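PDB 4IO2: glutamate receptor 1 from Adineta vaga, which binds L-glutamate through the extracellular ligand-binding domain described here, and probably couples that binding to the opening of a ligand-gated ion channel. Local coordinates for residues N224-S227 with L228-T231; T231-L234 with D235-K238. All coordinates share one frame; numbering follows the deposited sequence.

Contact 1: residues N224-S227 with L228-T231; sequences NILS and LRET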
# COMPACT_ATOMS: atom_id res chain seq x y z
N ASN A 224 9.82 -10.20 6.72
CA ASN A 224 9.97 -11.06 5.60
C ASN A 224 9.12 -10.66 4.39
O ASN A 224 9.58 -10.78 3.25
CB ASN A 224 9.72 -12.51 6.01
CG ASN A 224 10.92 -13.13 6.64
OD1 ASN A 224 11.80 -13.61 5.94
ND2 ASN A 224 10.99 -13.08 7.96
N ILE A 225 7.88 -10.22 4.59
CA ILE A 225 7.11 -9.69 3.47
C ILE A 225 7.82 -8.51 2.82
O ILE A 225 7.91 -8.45 1.59
CB ILE A 225 5.68 -9.27 3.92
CG1 ILE A 225 4.89 -10.49 4.32
CG2 ILE A 225 4.98 -8.45 2.82
CD1 ILE A 225 3.66 -10.10 5.08
N LEU A 226 8.33 -7.60 3.63
CA LEU A 226 8.99 -6.39 3.09
C LEU A 226 10.26 -6.77 2.35
O LEU A 226 10.59 -6.17 1.36
CB LEU A 226 9.26 -5.44 4.24
CG LEU A 226 7.99 -4.77 4.78
CD1 LEU A 226 8.24 -4.15 6.17
CD2 LEU A 226 7.50 -3.73 3.80
N SER A 227 10.98 -7.78 2.81
CA SER A 227 12.14 -8.27 2.10
C SER A 227 11.75 -8.87 0.75
O SER A 227 12.43 -8.61 -0.25
CB SER A 227 12.89 -9.30 2.94
OG SER A 227 13.99 -9.78 2.22
N LEU A 228 10.66 -9.64 0.69
CA LEU A 228 10.20 -10.14 -0.61
C LEU A 228 9.80 -9.00 -1.54
O LEU A 228 10.00 -9.08 -2.76
CB LEU A 228 9.01 -11.10 -0.45
CG LEU A 228 9.25 -12.43 0.27
CD1 LEU A 228 7.99 -13.27 0.26
CD2 LEU A 228 10.41 -13.22 -0.37
N ARG A 229 9.23 -7.93 -1.00
CA ARG A 229 8.90 -6.76 -1.79
C ARG A 229 10.19 -6.14 -2.36
O ARG A 229 10.34 -5.94 -3.59
CB ARG A 229 8.12 -5.77 -0.88
CG ARG A 229 7.60 -4.46 -1.54
CD ARG A 229 7.15 -3.38 -0.49
NE ARG A 229 5.89 -3.72 0.16
CZ ARG A 229 5.22 -2.93 0.99
NH1 ARG A 229 5.65 -1.72 1.29
NH2 ARG A 229 4.10 -3.37 1.53
N GLU A 230 11.14 -5.86 -1.48
CA GLU A 230 12.35 -5.13 -1.84
C GLU A 230 13.18 -5.87 -2.86
O GLU A 230 13.77 -5.24 -3.74
CB GLU A 230 13.18 -4.85 -0.57
CG GLU A 230 12.52 -3.78 0.29
CD GLU A 230 12.93 -3.75 1.75
OE1 GLU A 230 13.91 -4.38 2.12
OE2 GLU A 230 12.16 -3.17 2.55
N THR A 231 13.27 -7.19 -2.73
CA THR A 231 14.06 -8.03 -3.65
C THR A 231 13.34 -8.42 -4.95
O THR A 231 13.91 -9.12 -5.78
CB THR A 231 14.61 -9.29 -2.91
OG1 THR A 231 13.50 -10.13 -2.48
CG2 THR A 231 15.47 -8.86 -1.69

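Contact 2: residues T231-L234 with D235-K238; sequences TGIL and DNLK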
# COMPACT_ATOMS: atom_id res chain seq x y z
N THR A 231 13.27 -7.19 -2.73
CA THR A 231 14.06 -8.03 -3.65
C THR A 231 13.34 -8.42 -4.95
O THR A 231 13.91 -9.12 -5.78
CB THR A 231 14.61 -9.29 -2.91
OG1 THR A 231 13.50 -10.13 -2.48
CG2 THR A 231 15.47 -8.86 -1.69
N GLY A 232 12.12 -7.92 -5.14
CA GLY A 232 11.43 -8.12 -6.41
C GLY A 232 10.60 -9.38 -6.51
O GLY A 232 10.01 -9.63 -7.55
N ILE A 233 10.58 -10.21 -5.46
CA ILE A 233 9.85 -11.46 -5.51
C ILE A 233 8.35 -11.26 -5.68
O ILE A 233 7.71 -11.98 -6.47
CB ILE A 233 10.16 -12.31 -4.26
CG1 ILE A 233 11.66 -12.66 -4.19
CG2 ILE A 233 9.31 -13.58 -4.26
CD1 ILE A 233 12.21 -13.33 -5.37
N LEU A 234 7.77 -10.29 -4.98
CA LEU A 234 6.34 -10.07 -5.16
C LEU A 234 6.01 -9.63 -6.59
O LEU A 234 5.01 -10.06 -7.14
CB LEU A 234 5.80 -9.08 -4.13
CG LEU A 234 6.04 -9.44 -2.65
CD1 LEU A 234 5.40 -8.43 -1.72
CD2 LEU A 234 5.51 -10.83 -2.33
N ASP A 235 6.84 -8.78 -7.17
CA ASP A 235 6.62 -8.36 -8.53
C ASP A 235 6.76 -9.54 -9.49
O ASP A 235 5.97 -9.67 -10.43
CB ASP A 235 7.61 -7.28 -8.95
CG ASP A 235 7.27 -5.92 -8.39
OD1 ASP A 235 6.18 -5.75 -7.81
OD2 ASP A 235 8.12 -5.01 -8.53
N ASN A 236 7.74 -10.42 -9.26
CA ASN A 236 7.91 -11.59 -10.11
C ASN A 236 6.72 -12.52 -10.06
O ASN A 236 6.27 -13.05 -11.06
CB ASN A 236 9.15 -12.41 -9.69
CG ASN A 236 10.44 -11.67 -9.85
OD1 ASN A 236 10.55 -10.68 -10.60
ND2 ASN A 236 11.47 -12.18 -9.15
N LEU A 237 6.17 -12.68 -8.86
CA LEU A 237 5.03 -13.55 -8.68
C LEU A 237 3.80 -12.99 -9.36
O LEU A 237 3.03 -13.73 -9.98
CB LEU A 237 4.71 -13.74 -7.19
CG LEU A 237 5.55 -14.75 -6.45
CD1 LEU A 237 5.15 -14.75 -4.99
CD2 LEU A 237 5.31 -16.11 -7.10
N LYS A 238 3.61 -11.67 -9.24
CA LYS A 238 2.47 -11.05 -9.90
C LYS A 238 2.57 -11.26 -11.42
O LYS A 238 1.58 -11.62 -12.08
CB LYS A 238 2.35 -9.58 -9.51
CG LYS A 238 1.06 -8.93 -10.03
CD LYS A 238 0.94 -7.49 -9.58
CE LYS A 238 0.56 -7.43 -8.09
NZ LYS A 238 0.40 -6.02 -7.60
O HOH W 1 13.82 -10.54 -8.03

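Contact 1: residues N224-S227 with L228-T231
The carbonyl O of Ser227 takes two bonds from Thr231, one from the backbone N at 3.0 Å and one from the hydroxyl OG1 at 2.9 Å. The two donors reach it from opposite faces of the carbonyl plane, OG1 with a C=O...O angle of 136°. Thr231 OG1 can fold back this far because chi1 of 64° sets it between its own N and C. Three more backbone bonds precede this pair, from Leu228 N to Asn224 O, from Arg229 N to Ile225 O and from Glu230 N to Leu226 O. They make up the final turns of helix 218-230, whose buried Leu228 faces helices 40-52 and 233-242. On another side of the helix Leu226 and Arg229 run side by side, and Leu226 CD2 sits over the centre of one guanidinium face, 3.6 Å above its plane. In this conformer Arg229 NH2 bonds to Ser101 O and NH1 to Thr206 OG1 of the second subunit; a second conformer exists, so the group is not locked. The Glu230 side chain lies along the Leu226 carbonyl, CG 3.3 Å from Leu226 O, and OE1 bonds to Ser90 OG of the second subunit. With an alanine here, that serine is likely to lose its carboxylate partner, and the packing over the Leu226 carbonyl and on Thr89 of the second subunit would go too.

Contact 2: residues T231-L234 with D235-K238
Ile233 and Leu237, one turn apart, touch only lightly, with Ile233 CG2 4.4 Å from Leu237 CD1. The close packing of this apolar side is against neighbouring helices: buried Leu237 meets Tyr40, Asp43 and Tyr47 of helix 40-52, where Ile233 also rests on Tyr47, and buried Leu234 packs on Leu228 and Arg229 of helix 218-230. The backbone beneath is regular: Asn236 N bonds to Gly232 O at 2.9 Å, Leu237 N to Ile233 O at 2.9 Å, and Lys238 N to Leu234 O at 3.0 Å. The Lys238 chain, bent at chi3 (-75°), takes NZ to Ser103 OG.

The solvent side is polar, and exposed Asn236 dominates it. Gly232 O lies over the flat face of its side-chain amide, 3.1 Å from Asn236 CG, without a hydrogen bond from ND2. With chi1 at -64°, CG lies opposite the carbonyl carbon and the amide is carried toward the start of the helix. There a water accepts from Asn236 ND2 at 3.1 Å and donates to Thr231 O at 2.7 Å, bridging the turn to the new helix. Ile233 CD1 lies 4.0 Å from Asn236 ND2, where the apolar side gives way to the polar one.

At a phi of 88° any side chain on Gly232 would collide with the carbonyl O of Thr231, so the position calls for glycine. It closes helix 218-230 in a Schellman motif and serves as N-cap of helix 233-242.

Contact 1 comes first along the chain, and contact 2 begins on the residue where it ends, Thr231; their centres lie 9 Å apart. The first belongs to the end of helix 218-230, the second to the start of helix 233-242, and the turn between them brings the two helices together, with Ile233 CB 3.6 Å from Leu228 O. Both helices also rest on helix 40-52, within one ligand-binding domain of the periplasmic-binding-protein type. Contact 1 faces the second subunit, whereas in contact 2 the side chain of Lys238 is about 13 Å from the bound glutamate, so contact 2 lies outside the pocket.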